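Local coordinates for novel protein similar to vertebrate potassium voltage-gated channel, subfamily H (Eag-related) family (Danio rerio, PDB 3UKN) that probably forms the pore of a tetrameric voltage-gated potassium channel, of which this chain is the cytoplasmic C-linker and cyclic nucleotide-binding homology domain, at residues Asp23-His28 against Arg37-Phe42; Val54-Lys59 against Glu64-Ile69; Glu76-Pro81 against Arg92-Ile97; Gly142-Ser147 against Ser194-Asp199; Ser149-Gln154 against Gln190-Glu195. All coordinates share one frame; numbering follows the deposited sequence.

Contact 1 of 5, residues Asp23-His28 against Arg37-Phe42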
# COMPACT_ATOMS: atom_id res chain seq x y z
N ASP B 23 -14.24 7.89 -7.19
CA ASP B 23 -14.59 8.33 -5.85
C ASP B 23 -13.96 9.68 -5.55
O ASP B 23 -14.64 10.61 -5.12
CB ASP B 23 -14.09 7.33 -4.82
CG ASP B 23 -15.12 6.28 -4.48
OD1 ASP B 23 -15.99 5.99 -5.33
OD2 ASP B 23 -15.05 5.74 -3.35
N PHE B 24 -12.65 9.77 -5.77
CA PHE B 24 -11.91 10.98 -5.44
C PHE B 24 -12.45 12.21 -6.16
O PHE B 24 -12.52 13.29 -5.58
CB PHE B 24 -10.43 10.78 -5.74
CG PHE B 24 -9.58 12.00 -5.48
CD1 PHE B 24 -8.86 12.12 -4.30
CD2 PHE B 24 -9.46 13.00 -6.44
CE1 PHE B 24 -8.04 13.24 -4.08
CE2 PHE B 24 -8.65 14.11 -6.22
CZ PHE B 24 -7.95 14.23 -5.04
N ILE B 25 -12.85 12.03 -7.41
CA ILE B 25 -13.47 13.07 -8.22
C ILE B 25 -14.86 13.45 -7.69
O ILE B 25 -15.27 14.61 -7.72
CB ILE B 25 -13.64 12.59 -9.66
CG1 ILE B 25 -12.28 12.29 -10.30
CG2 ILE B 25 -14.45 13.60 -10.48
CD1 ILE B 25 -12.39 11.47 -11.57
N ARG B 26 -15.59 12.44 -7.22
CA ARG B 26 -16.94 12.63 -6.75
C ARG B 26 -16.96 13.26 -5.35
O ARG B 26 -17.80 14.10 -5.06
CB ARG B 26 -17.67 11.29 -6.72
CG ARG B 26 -19.17 11.39 -6.51
CD ARG B 26 -19.73 10.11 -5.91
NE ARG B 26 -19.48 10.05 -4.47
CZ ARG B 26 -18.64 9.20 -3.89
NH1 ARG B 26 -17.96 8.32 -4.62
NH2 ARG B 26 -18.48 9.23 -2.57
N VAL B 27 -16.04 12.85 -4.49
CA VAL B 27 -16.07 13.36 -3.13
C VAL B 27 -15.66 14.82 -3.08
O VAL B 27 -16.07 15.56 -2.19
CB VAL B 27 -15.17 12.55 -2.18
CG1 VAL B 27 -15.70 11.12 -2.04
CG2 VAL B 27 -13.76 12.55 -2.69
N HIS B 28 -14.87 15.24 -4.06
CA HIS B 28 -14.34 16.60 -4.10
C HIS B 28 -15.07 17.45 -5.12
O HIS B 28 -14.63 18.55 -5.45
CB HIS B 28 -12.84 16.59 -4.39
CG HIS B 28 -12.02 15.99 -3.30
ND1 HIS B 28 -11.64 14.66 -3.30
CD2 HIS B 28 -11.51 16.53 -2.16
CE1 HIS B 28 -10.93 14.41 -2.21
NE2 HIS B 28 -10.84 15.53 -1.51
N ARG B 37 -10.03 14.97 -17.91
CA ARG B 37 -8.57 14.97 -18.01
C ARG B 37 -7.96 13.85 -17.17
O ARG B 37 -7.01 13.19 -17.61
CB ARG B 37 -7.99 16.31 -17.57
CG ARG B 37 -8.39 17.47 -18.44
CD ARG B 37 -8.04 18.78 -17.78
NE ARG B 37 -6.60 18.95 -17.61
CZ ARG B 37 -6.05 19.89 -16.86
NH1 ARG B 37 -6.82 20.74 -16.20
NH2 ARG B 37 -4.73 19.98 -16.77
N MET B 38 -8.51 13.64 -15.98
CA MET B 38 -7.97 12.67 -15.02
C MET B 38 -8.18 11.23 -15.46
O MET B 38 -7.28 10.40 -15.31
CB MET B 38 -8.58 12.89 -13.63
CG MET B 38 -8.25 14.25 -13.00
SD MET B 38 -9.21 14.63 -11.51
CE MET B 38 -8.70 13.34 -10.39
N LEU B 39 -9.36 10.94 -15.99
CA LEU B 39 -9.70 9.58 -16.42
C LEU B 39 -8.91 9.13 -17.65
O LEU B 39 -8.55 7.96 -17.77
CB LEU B 39 -11.21 9.45 -16.67
CG LEU B 39 -12.07 9.68 -15.42
CD1 LEU B 39 -13.54 9.36 -15.69
CD2 LEU B 39 -11.55 8.86 -14.22
N GLU B 40 -8.65 10.06 -18.57
CA GLU B 40 -7.86 9.73 -19.75
C GLU B 40 -6.36 9.75 -19.44
O GLU B 40 -5.59 9.01 -20.04
CB GLU B 40 -8.22 10.61 -20.96
CG GLU B 40 -8.27 12.12 -20.72
CD GLU B 40 -9.07 12.88 -21.79
OE1 GLU B 40 -9.05 14.13 -21.76
OE2 GLU B 40 -9.71 12.24 -22.66
N CYS B 41 -5.95 10.57 -18.48
CA CYS B 41 -4.56 10.52 -18.04
C CYS B 41 -4.31 9.25 -17.22
O CYS B 41 -3.26 8.61 -17.35
CB CYS B 41 -4.17 11.78 -17.26
SG CYS B 41 -2.48 11.74 -16.63
N PHE B 42 -5.28 8.87 -16.39
CA PHE B 42 -5.22 7.57 -15.72
C PHE B 42 -4.89 6.42 -16.69
O PHE B 42 -3.93 5.69 -16.48
CB PHE B 42 -6.54 7.27 -15.00
CG PHE B 42 -6.58 5.89 -14.39
CD1 PHE B 42 -5.95 5.64 -13.17
CD2 PHE B 42 -7.22 4.85 -15.03
CE1 PHE B 42 -5.98 4.37 -12.60
CE2 PHE B 42 -7.24 3.57 -14.48
CZ PHE B 42 -6.62 3.32 -13.27

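Contact 2 of 5, residues Val54-Lys59 against Glu64-Ile69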
# COMPACT_ATOMS: atom_id res chain seq x y z
N VAL B 54 -0.23 -3.40 -1.89
CA VAL B 54 0.86 -3.61 -0.93
C VAL B 54 0.38 -3.89 0.49
O VAL B 54 1.19 -4.05 1.42
CB VAL B 54 1.86 -2.41 -0.89
CG1 VAL B 54 2.44 -2.16 -2.26
CG2 VAL B 54 1.19 -1.16 -0.33
N SER B 55 -0.93 -3.95 0.67
CA SER B 55 -1.51 -4.24 1.97
C SER B 55 -1.22 -5.69 2.35
O SER B 55 -0.92 -6.51 1.48
CB SER B 55 -3.03 -4.00 1.96
OG SER B 55 -3.71 -5.05 1.29
N GLU B 56 -1.33 -6.01 3.64
CA GLU B 56 -1.04 -7.35 4.13
C GLU B 56 -2.04 -7.64 5.24
O GLU B 56 -1.83 -7.25 6.40
CB GLU B 56 0.41 -7.41 4.66
CG GLU B 56 1.04 -8.80 4.76
CD GLU B 56 2.47 -8.79 5.33
OE1 GLU B 56 3.29 -7.96 4.85
OE2 GLU B 56 2.78 -9.59 6.26
N LEU B 57 -3.13 -8.31 4.88
CA LEU B 57 -4.27 -8.50 5.80
C LEU B 57 -3.96 -9.43 6.94
O LEU B 57 -4.63 -9.40 7.97
CB LEU B 57 -5.49 -9.05 5.06
CG LEU B 57 -6.44 -8.11 4.31
CD1 LEU B 57 -7.24 -8.91 3.29
CD2 LEU B 57 -7.38 -7.34 5.26
N LEU B 58 -2.94 -10.27 6.76
CA LEU B 58 -2.73 -11.40 7.67
C LEU B 58 -1.53 -11.19 8.58
O LEU B 58 -1.24 -12.02 9.44
CB LEU B 58 -2.56 -12.70 6.88
CG LEU B 58 -3.60 -12.93 5.79
CD1 LEU B 58 -3.28 -14.19 5.03
CD2 LEU B 58 -5.04 -12.97 6.35
N LYS B 59 -0.85 -10.07 8.37
CA LYS B 59 0.37 -9.74 9.11
C LYS B 59 0.24 -9.81 10.64
O LYS B 59 1.17 -10.24 11.32
CB LYS B 59 0.89 -8.36 8.71
CG LYS B 59 2.10 -7.93 9.52
CD LYS B 59 2.85 -6.78 8.84
CE LYS B 59 4.32 -6.76 9.24
NZ LYS B 59 5.13 -6.00 8.25
N GLU B 64 -0.10 -19.57 14.55
CA GLU B 64 -0.89 -20.80 14.38
C GLU B 64 -2.05 -20.64 13.39
O GLU B 64 -2.40 -21.57 12.67
CB GLU B 64 -1.40 -21.32 15.74
N LEU B 65 -2.66 -19.45 13.36
CA LEU B 65 -3.79 -19.18 12.48
C LEU B 65 -3.30 -18.92 11.04
O LEU B 65 -3.94 -19.32 10.05
CB LEU B 65 -4.64 -18.02 13.02
CG LEU B 65 -5.67 -17.32 12.12
CD1 LEU B 65 -6.76 -18.26 11.61
CD2 LEU B 65 -6.31 -16.12 12.84
N ARG B 66 -2.13 -18.29 10.96
CA ARG B 66 -1.41 -18.14 9.70
C ARG B 66 -0.96 -19.47 9.11
O ARG B 66 -1.02 -19.67 7.90
CB ARG B 66 -0.19 -17.22 9.89
CG ARG B 66 -0.56 -15.75 10.04
CD ARG B 66 0.64 -14.89 10.42
NE ARG B 66 1.72 -14.97 9.45
CZ ARG B 66 1.86 -14.15 8.40
NH1 ARG B 66 0.99 -13.17 8.18
NH2 ARG B 66 2.89 -14.33 7.58
N ALA B 67 -0.48 -20.38 9.95
CA ALA B 67 -0.16 -21.72 9.45
C ALA B 67 -1.45 -22.35 8.92
O ALA B 67 -1.51 -22.79 7.78
CB ALA B 67 0.46 -22.58 10.54
N ASP B 68 -2.49 -22.37 9.75
CA ASP B 68 -3.73 -22.98 9.31
C ASP B 68 -4.25 -22.44 7.97
O ASP B 68 -4.72 -23.21 7.13
CB ASP B 68 -4.79 -22.93 10.42
CG ASP B 68 -4.57 -24.00 11.48
OD1 ASP B 68 -3.67 -24.86 11.29
OD2 ASP B 68 -5.29 -24.00 12.50
N ILE B 69 -4.16 -21.13 7.76
CA ILE B 69 -4.49 -20.57 6.45
C ILE B 69 -3.54 -21.08 5.35
O ILE B 69 -3.98 -21.52 4.28
CB ILE B 69 -4.42 -19.04 6.44
CG1 ILE B 69 -5.50 -18.45 7.36
CG2 ILE B 69 -4.58 -18.54 5.01
CD1 ILE B 69 -5.14 -17.09 7.92
O HOH W 1 1.22 -11.94 5.65

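Contact 3 of 5, residues Glu76-Pro81 against Arg92-Ile97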
# COMPACT_ATOMS: atom_id res chain seq x y z
N GLU B 76 0.39 -21.37 -7.47
CA GLU B 76 1.14 -21.78 -8.66
C GLU B 76 2.53 -21.15 -8.73
O GLU B 76 3.50 -21.82 -9.08
CB GLU B 76 0.36 -21.46 -9.94
CG GLU B 76 -0.87 -22.33 -10.17
CD GLU B 76 -2.11 -21.85 -9.41
OE1 GLU B 76 -1.97 -21.03 -8.47
OE2 GLU B 76 -3.23 -22.30 -9.76
N LEU B 77 2.63 -19.88 -8.37
CA LEU B 77 3.91 -19.20 -8.36
C LEU B 77 4.92 -20.04 -7.60
O LEU B 77 6.00 -20.32 -8.11
CB LEU B 77 3.78 -17.79 -7.77
CG LEU B 77 4.96 -16.82 -7.84
CD1 LEU B 77 4.48 -15.38 -8.03
CD2 LEU B 77 5.79 -16.92 -6.57
N LEU B 78 4.56 -20.47 -6.40
CA LEU B 78 5.51 -21.15 -5.52
C LEU B 78 5.78 -22.59 -5.91
O LEU B 78 6.53 -23.28 -5.23
CB LEU B 78 5.01 -21.13 -4.07
CG LEU B 78 5.03 -19.77 -3.38
CD1 LEU B 78 4.53 -19.93 -1.96
CD2 LEU B 78 6.44 -19.16 -3.44
N GLN B 79 5.16 -23.07 -6.99
CA GLN B 79 5.45 -24.44 -7.42
C GLN B 79 6.74 -24.52 -8.24
O GLN B 79 7.25 -25.61 -8.46
CB GLN B 79 4.27 -25.04 -8.19
CG GLN B 79 3.07 -25.33 -7.30
CD GLN B 79 1.78 -25.43 -8.08
OE1 GLN B 79 1.77 -25.85 -9.24
NE2 GLN B 79 0.68 -25.04 -7.45
N LEU B 80 7.29 -23.38 -8.64
CA LEU B 80 8.50 -23.38 -9.46
C LEU B 80 9.71 -24.08 -8.80
O LEU B 80 9.82 -24.11 -7.57
CB LEU B 80 8.87 -21.95 -9.83
CG LEU B 80 7.86 -21.18 -10.68
CD1 LEU B 80 8.12 -19.66 -10.61
CD2 LEU B 80 7.85 -21.73 -12.14
N PRO B 81 10.61 -24.65 -9.62
CA PRO B 81 11.87 -25.25 -9.14
C PRO B 81 12.63 -24.32 -8.20
O PRO B 81 13.36 -24.79 -7.32
CB PRO B 81 12.66 -25.46 -10.43
CG PRO B 81 11.62 -25.76 -11.45
CD PRO B 81 10.37 -24.96 -11.04
N ARG B 92 5.46 -21.07 3.61
CA ARG B 92 4.20 -20.59 4.18
C ARG B 92 4.12 -19.06 4.17
O ARG B 92 3.17 -18.50 3.62
CB ARG B 92 3.96 -21.16 5.57
CG ARG B 92 3.41 -22.57 5.50
CD ARG B 92 3.37 -23.24 6.85
NE ARG B 92 2.80 -24.58 6.78
CZ ARG B 92 2.73 -25.41 7.81
NH1 ARG B 92 3.22 -25.02 8.99
NH2 ARG B 92 2.19 -26.62 7.68
N SER B 93 5.11 -18.40 4.77
CA SER B 93 5.22 -16.94 4.75
C SER B 93 5.04 -16.36 3.35
O SER B 93 4.25 -15.46 3.15
CB SER B 93 6.59 -16.51 5.31
OG SER B 93 6.86 -17.15 6.55
N LEU B 94 5.77 -16.89 2.38
CA LEU B 94 5.64 -16.42 1.01
C LEU B 94 4.23 -16.56 0.48
O LEU B 94 3.73 -15.70 -0.25
CB LEU B 94 6.61 -17.16 0.08
CG LEU B 94 8.09 -16.77 0.19
CD1 LEU B 94 8.97 -17.58 -0.78
CD2 LEU B 94 8.25 -15.29 -0.06
N SER B 95 3.60 -17.67 0.80
CA SER B 95 2.31 -17.95 0.19
C SER B 95 1.27 -16.98 0.72
O SER B 95 0.28 -16.71 0.03
CB SER B 95 1.85 -19.40 0.47
OG SER B 95 1.43 -19.52 1.80
N LEU B 96 1.48 -16.47 1.92
CA LEU B 96 0.54 -15.54 2.53
C LEU B 96 0.62 -14.09 2.00
O LEU B 96 -0.27 -13.28 2.29
CB LEU B 96 0.66 -15.56 4.06
CG LEU B 96 0.32 -16.88 4.76
CD1 LEU B 96 0.79 -16.88 6.21
CD2 LEU B 96 -1.17 -17.19 4.66
N ILE B 97 1.66 -13.75 1.24
CA ILE B 97 1.82 -12.40 0.69
C ILE B 97 1.70 -12.39 -0.84
O ILE B 97 2.01 -11.40 -1.49
CB ILE B 97 3.17 -11.70 1.10
CG1 ILE B 97 4.39 -12.44 0.51
CG2 ILE B 97 3.28 -11.53 2.64
CD1 ILE B 97 5.75 -11.77 0.77

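Contact 4 of 5, residues Gly142-Ser147 against Ser194-Asp199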
# COMPACT_ATOMS: atom_id res chain seq x y z
N GLY B 142 2.79 -19.98 -16.88
CA GLY B 142 3.95 -20.57 -16.25
C GLY B 142 5.19 -19.68 -16.29
O GLY B 142 6.18 -19.98 -15.63
N ASP B 143 5.14 -18.60 -17.07
CA ASP B 143 6.30 -17.73 -17.17
C ASP B 143 6.47 -16.81 -15.95
O ASP B 143 5.49 -16.26 -15.41
CB ASP B 143 6.28 -16.92 -18.48
CG ASP B 143 6.51 -17.79 -19.73
OD1 ASP B 143 7.09 -18.88 -19.60
OD2 ASP B 143 6.10 -17.38 -20.83
N LEU B 144 7.71 -16.64 -15.52
CA LEU B 144 8.04 -15.77 -14.42
C LEU B 144 8.69 -14.50 -14.95
O LEU B 144 9.63 -14.56 -15.75
CB LEU B 144 9.01 -16.48 -13.47
CG LEU B 144 9.36 -15.75 -12.16
CD1 LEU B 144 8.19 -15.75 -11.18
CD2 LEU B 144 10.59 -16.40 -11.51
N ILE B 145 8.20 -13.34 -14.52
CA ILE B 145 8.71 -12.06 -14.96
C ILE B 145 9.32 -11.28 -13.80
O ILE B 145 8.68 -11.10 -12.76
CB ILE B 145 7.60 -11.20 -15.57
CG1 ILE B 145 6.87 -11.98 -16.67
CG2 ILE B 145 8.16 -9.89 -16.13
CD1 ILE B 145 5.51 -11.39 -17.03
N GLY B 146 10.55 -10.80 -13.98
CA GLY B 146 11.23 -10.09 -12.92
C GLY B 146 12.64 -9.64 -13.24
O GLY B 146 12.93 -9.17 -14.34
N SER B 147 13.50 -9.78 -12.25
CA SER B 147 14.88 -9.37 -12.36
C SER B 147 15.75 -10.32 -11.56
O SER B 147 15.26 -11.05 -10.69
CB SER B 147 15.04 -7.94 -11.86
OG SER B 147 16.40 -7.60 -11.69
N SER B 194 20.99 -17.90 -6.40
CA SER B 194 21.57 -18.86 -7.33
C SER B 194 20.56 -19.60 -8.19
O SER B 194 20.97 -20.25 -9.15
CB SER B 194 22.44 -19.87 -6.59
OG SER B 194 23.58 -19.22 -6.05
N GLU B 195 19.27 -19.54 -7.85
CA GLU B 195 18.29 -20.37 -8.57
C GLU B 195 17.26 -19.60 -9.41
O GLU B 195 16.71 -20.14 -10.38
CB GLU B 195 17.56 -21.30 -7.62
CG GLU B 195 18.44 -22.04 -6.63
CD GLU B 195 18.87 -23.40 -7.12
OE1 GLU B 195 18.34 -23.85 -8.15
OE2 GLU B 195 19.75 -24.02 -6.48
N ILE B 196 16.99 -18.36 -9.04
CA ILE B 196 15.92 -17.64 -9.70
C ILE B 196 16.14 -17.54 -11.20
O ILE B 196 15.19 -17.52 -12.00
CB ILE B 196 15.72 -16.24 -9.11
CG1 ILE B 196 14.48 -15.56 -9.73
CG2 ILE B 196 17.01 -15.40 -9.26
CD1 ILE B 196 14.32 -14.15 -9.31
N GLN B 197 17.39 -17.49 -11.63
CA GLN B 197 17.61 -17.27 -13.05
C GLN B 197 17.21 -18.47 -13.93
O GLN B 197 16.83 -18.28 -15.09
CB GLN B 197 19.03 -16.82 -13.33
CG GLN B 197 19.29 -15.38 -12.97
CD GLN B 197 20.77 -15.01 -13.09
OE1 GLN B 197 21.62 -15.57 -12.39
NE2 GLN B 197 21.08 -14.08 -13.99
N HIS B 198 17.27 -19.69 -13.39
CA HIS B 198 16.78 -20.85 -14.15
C HIS B 198 15.28 -20.73 -14.47
O HIS B 198 14.80 -21.31 -15.45
CB HIS B 198 16.97 -22.16 -13.37
CG HIS B 198 18.38 -22.45 -12.97
ND1 HIS B 198 18.75 -22.67 -11.66
CD2 HIS B 198 19.50 -22.61 -13.71
CE1 HIS B 198 20.05 -22.93 -11.60
NE2 HIS B 198 20.52 -22.90 -12.83
N ASP B 199 14.53 -20.03 -13.63
CA ASP B 199 13.08 -19.99 -13.79
C ASP B 199 12.59 -18.67 -14.38
O ASP B 199 11.42 -18.55 -14.76
CB ASP B 199 12.39 -20.27 -12.46
CG ASP B 199 12.52 -21.73 -12.04
OD1 ASP B 199 12.41 -22.62 -12.90
OD2 ASP B 199 12.75 -21.99 -10.84
O HOH W 2 9.06 -20.25 -15.35

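Contact 5 of 5, residues Ser149-Gln154 against Gln190-Glu195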
# COMPACT_ATOMS: atom_id res chain seq x y z
N SER B 149 18.51 -9.41 -9.68
CA SER B 149 19.17 -8.89 -8.47
C SER B 149 18.20 -8.38 -7.42
O SER B 149 18.20 -7.20 -7.07
CB SER B 149 20.20 -7.81 -8.82
OG SER B 149 21.45 -8.40 -9.12
N LEU B 150 17.40 -9.30 -6.88
CA LEU B 150 16.25 -8.92 -6.09
C LEU B 150 16.54 -8.63 -4.62
O LEU B 150 15.69 -8.08 -3.92
CB LEU B 150 15.17 -10.01 -6.19
CG LEU B 150 14.66 -10.27 -7.61
CD1 LEU B 150 13.61 -11.37 -7.62
CD2 LEU B 150 14.10 -9.00 -8.22
N THR B 151 17.73 -8.99 -4.14
CA THR B 151 17.96 -8.95 -2.70
C THR B 151 18.97 -7.92 -2.23
O THR B 151 19.41 -7.98 -1.09
CB THR B 151 18.37 -10.34 -2.13
OG1 THR B 151 19.73 -10.63 -2.49
CG2 THR B 151 17.45 -11.45 -2.65
N LYS B 152 19.35 -6.97 -3.08
CA LYS B 152 20.33 -5.98 -2.66
C LYS B 152 19.86 -5.23 -1.40
O LYS B 152 20.25 -5.60 -0.30
CB LYS B 152 20.74 -5.05 -3.81
CG LYS B 152 20.86 -5.75 -5.15
CD LYS B 152 22.26 -6.27 -5.44
CE LYS B 152 22.68 -7.39 -4.50
NZ LYS B 152 23.89 -8.10 -5.00
N GLU B 153 19.00 -4.23 -1.53
CA GLU B 153 18.44 -3.79 -2.79
C GLU B 153 17.86 -2.40 -2.63
O GLU B 153 17.63 -1.93 -1.52
CB GLU B 153 17.37 -4.77 -3.27
N GLN B 154 17.63 -1.75 -3.76
CA GLN B 154 16.92 -0.48 -3.76
C GLN B 154 16.04 -0.42 -5.00
O GLN B 154 14.94 -0.97 -5.03
CB GLN B 154 17.91 0.68 -3.74
N GLN B 190 20.35 -17.19 -0.13
CA GLN B 190 21.54 -17.52 -0.91
C GLN B 190 21.20 -18.48 -2.06
O GLN B 190 21.68 -18.31 -3.19
CB GLN B 190 22.60 -18.13 0.02
CG GLN B 190 24.01 -18.09 -0.52
CD GLN B 190 24.66 -16.71 -0.40
OE1 GLN B 190 23.98 -15.68 -0.48
NE2 GLN B 190 25.97 -16.69 -0.21
N LYS B 191 20.38 -19.49 -1.80
CA LYS B 191 19.99 -20.40 -2.88
C LYS B 191 19.07 -19.70 -3.87
O LYS B 191 19.14 -19.95 -5.07
CB LYS B 191 19.36 -21.69 -2.33
CG LYS B 191 20.25 -22.35 -1.27
CD LYS B 191 19.89 -23.78 -0.96
CE LYS B 191 20.59 -24.23 0.33
NZ LYS B 191 20.22 -25.60 0.81
N PHE B 192 18.20 -18.84 -3.36
CA PHE B 192 17.24 -18.12 -4.19
C PHE B 192 17.99 -17.31 -5.26
O PHE B 192 17.66 -17.36 -6.44
CB PHE B 192 16.37 -17.22 -3.29
CG PHE B 192 15.46 -16.30 -4.05
CD1 PHE B 192 14.14 -16.65 -4.30
CD2 PHE B 192 15.94 -15.09 -4.54
CE1 PHE B 192 13.30 -15.79 -5.03
CE2 PHE B 192 15.11 -14.22 -5.25
CZ PHE B 192 13.79 -14.57 -5.50
N VAL B 193 19.02 -16.59 -4.84
CA VAL B 193 19.87 -15.83 -5.75
C VAL B 193 20.48 -16.75 -6.83
O VAL B 193 20.49 -16.42 -8.01
CB VAL B 193 21.01 -15.14 -4.97
CG1 VAL B 193 21.97 -14.46 -5.94
CG2 VAL B 193 20.45 -14.13 -3.97
N SER B 194 20.99 -17.90 -6.40
CA SER B 194 21.57 -18.86 -7.33
C SER B 194 20.56 -19.60 -8.19
O SER B 194 20.97 -20.25 -9.15
CB SER B 194 22.44 -19.87 -6.59
OG SER B 194 23.58 -19.22 -6.05
N GLU B 195 19.27 -19.54 -7.85
CA GLU B 195 18.29 -20.37 -8.57
C GLU B 195 17.26 -19.60 -9.41
O GLU B 195 16.71 -20.14 -10.38
CB GLU B 195 17.56 -21.30 -7.62
CG GLU B 195 18.44 -22.04 -6.63
CD GLU B 195 18.87 -23.40 -7.12
OE1 GLU B 195 18.34 -23.85 -8.15
OE2 GLU B 195 19.75 -24.02 -6.48

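Contact 1 of 5, residues Asp23-His28 against Arg37-Phe42
Met38 reaches out of helix 32-45 to meet Phe24 and Ile25 of helix 13-27, an antiparallel neighbour whose local axis passes 11.8 Å away at 168°. Its CB points across the gap, and CG, set beside the backbone N, carries the chain onward without touching the other segment. SD is the first atom to arrive, 4.0 Å from Ile25 CG1. A bend at the last torsion (chi3 63°) then turns the methyl, so that CE lies 3.7 Å from Ile25 CG1, the two side chains meeting tip to tip. The same methyl comes within 4.0 Å of Phe24 CD2, obliquely to the ring. One residue on from Met38, Leu39 CD2 touches Ile25 CD1 at 3.8 Å. Leu30, in the connecting loop, packs against Phe24, Ile25 and Met38, completing a helical hairpin of the C-linker, and Met38 also packs on Ile69 of the second subunit. With every cross-contact apolar and the axes well apart, the pairing rests on van der Waals contact at the ends of long side chains, the Met38 methyl touching two partners.

Contact 2 of 5, residues Val54-Lys59 against Glu64-Ile69
Leu58 sits in a type I beta turn, Glu56 to Lys59, that presents its backbone to helix 63-71, where Arg66 is its closest counterpart with the CA atoms 7.2 Å apart. Arg66 NH1 donates to Leu58 O at 2.8 Å with an N-H...O angle of 151°. The oxygen lies in the plane of the guanidinium, at its edge, yet seen from the acceptor the donor stands well above the carbonyl plane, with a C=O...N angle of 99°, so the bond does not use a lone pair. A bend at chi3 (60°) folds the arginine to bring NH1 there, its CD passing 3.6 Å from Leu58 O. The same nitrogen gives a second bond to a water, 2.8 Å away, which in turn donates to Glu56 OE2; the carboxylate is thus linked to the arginine through water, not by direct ion pairing. On the apolar side Leu58 CD2 approaches Ile69 CD1 at 4.4 Å. Leu96 packs against Leu58, Arg66 and Ile69, while Asp68 forms a salt bridge with Arg37 of the second subunit, so the turn and helix 63-71 lie between the chain's own helix 88-96 and helix 32-45 of that second subunit.

Contact 3 of 5, residues Glu76-Pro81 against Arg92-Ile97
Leu78 drives its branched tip against Ser95 and Leu94 near the end of helix 88-96, an example of one leucine filling the notch between successive helical residues. The closer half of the contact belongs to CD1, which rests 3.7 Å from Ser95 CB and equally near the CA of that serine. CD2 is placed more loosely: it comes to 4.0 Å from Leu94 CD1, the two leucines passing each other at a slant. Ser95 offers carbon to Leu78 because its hydroxyl is turned elsewhere; at chi1 74° OG donates to Arg92 O, 2.7 Å away, on a lone pair of a carbonyl that also accepts from Leu96 N. The buried serine hydroxyl is therefore satisfied within its own helix. On the solvent side Glu76 and Gln79, which flank Leu77 and Leu78 in the chain, are exposed, and Leu78 itself is only partly buried. Phe83 packs on both Leu78 and Leu94, and Leu94 continues inward to Leu178 and Val181 of helix 175-184. Helix 88-96, followed after a two-residue link by strand 99-103, is the short helix that precedes the beta-roll in the cyclic nucleotide-binding domain fold, and the contact lays the segment leading out of the C-linker against it.

Contact 4 of 5, residues Gly142-Ser147 against Ser194-Asp199
The backbone carbonyls of Asp199 and Ser147 are the flat groups that meet side chains here, Leu144 and Ile196 supplying the carbon. Leu144 CB lies 3.4 Å from Asp199 O, lifted clearly to one side of that carbonyl's plane, and Leu144 CD2 covers the same group from 4.0 Å to the oxygen. Ile196 CD1 comes at the Ser147 carbonyl differently, nearly head-on beyond its oxygen, at 3.5 Å from Ser147 O. Its extended shape explains the reach: with CG1 anti to the backbone N (chi1 -174°) and the chain straight beyond, the isoleucine spans from helix 186-199 to the residue just after strand 144-146. Leu144 CD2 and Ile196 CG1 complete the apolar part at 4.4 Å. At the far end a water donates to both Gly142 O, at 2.9 Å, and Asp199 O, at 3.0 Å, joining two carbonyls that could not bond each other. Strand 144-146 also pairs with Thr201 and Tyr202 of strand 200-203, which comes next in the chain and in KCNH channels occupies the place a cyclic nucleotide takes in related domains. Polar and apolar contact thus share one carbonyl: Asp199 O takes a water hydrogen while aliphatic carbon covers it, so Asp199 is held to Leu144 by dispersion and, through the water, to Gly142 just ahead of the strand.

Contact 5 of 5, residues Ser149-Gln154 against Gln190-Glu195
A first torsion of 173° sends the Phe192 ring out from helix 186-199 toward Leu150, whose CG lies beside its backbone N (chi1 -60°) and whose extended chain carries CD1 forward. The methyl arrives at the rim of the ring: Leu150 CD1 is 3.8 Å from Phe192 CZ, in the ring plane, with the two side chains crossing at about a right angle. Thr151 adds a looser touch, its CG2 standing oblique to the ring at 4.4 Å from Phe192 CD2, while Thr151 OG1 lies 3.9 Å from Val193 CG2. Behind the contact Leu182 of helix 175-184 meets both Thr151 and Phe192. In related cyclic nucleotide-binding domains the equivalent loop, between strands 144-146 and 161-164, holds the phosphate-binding cassette. Order fades beyond the contact, Lys152 to Gln154 being poorly defined. The joint is mostly dispersion: leucine methyl at the ring edge, threonine methyl set obliquely, hydroxyl oxygen beside valine methyl. With no hydrogen bond between the segments, orientation is left to these touches and the Arg179 NE bond to Leu150 O.

How the contacts relate
From the N terminus, contact 1 closes a helical hairpin that stands apart, its centre 33 Å from that of contact 2; both, however, touch the second subunit. Contact 2 folds the next loop back on helix 63-71, and contact 3 returns the following loop to helix 88-96; the two closures come in series and touch where Glu56 packs on Ile97. Leu80 and Pro81 then carry contact 3 to contact 4 by touching Leu144 and Asp199. Contacts 4 and 5 span the long way back from helix 186-199. Contact 5 opens after contact 4, and both end on that helix, where they share Ser194 and Glu195 and touch directly through Ile196 and Leu150, so both tie the beta-roll to the C-terminal helix.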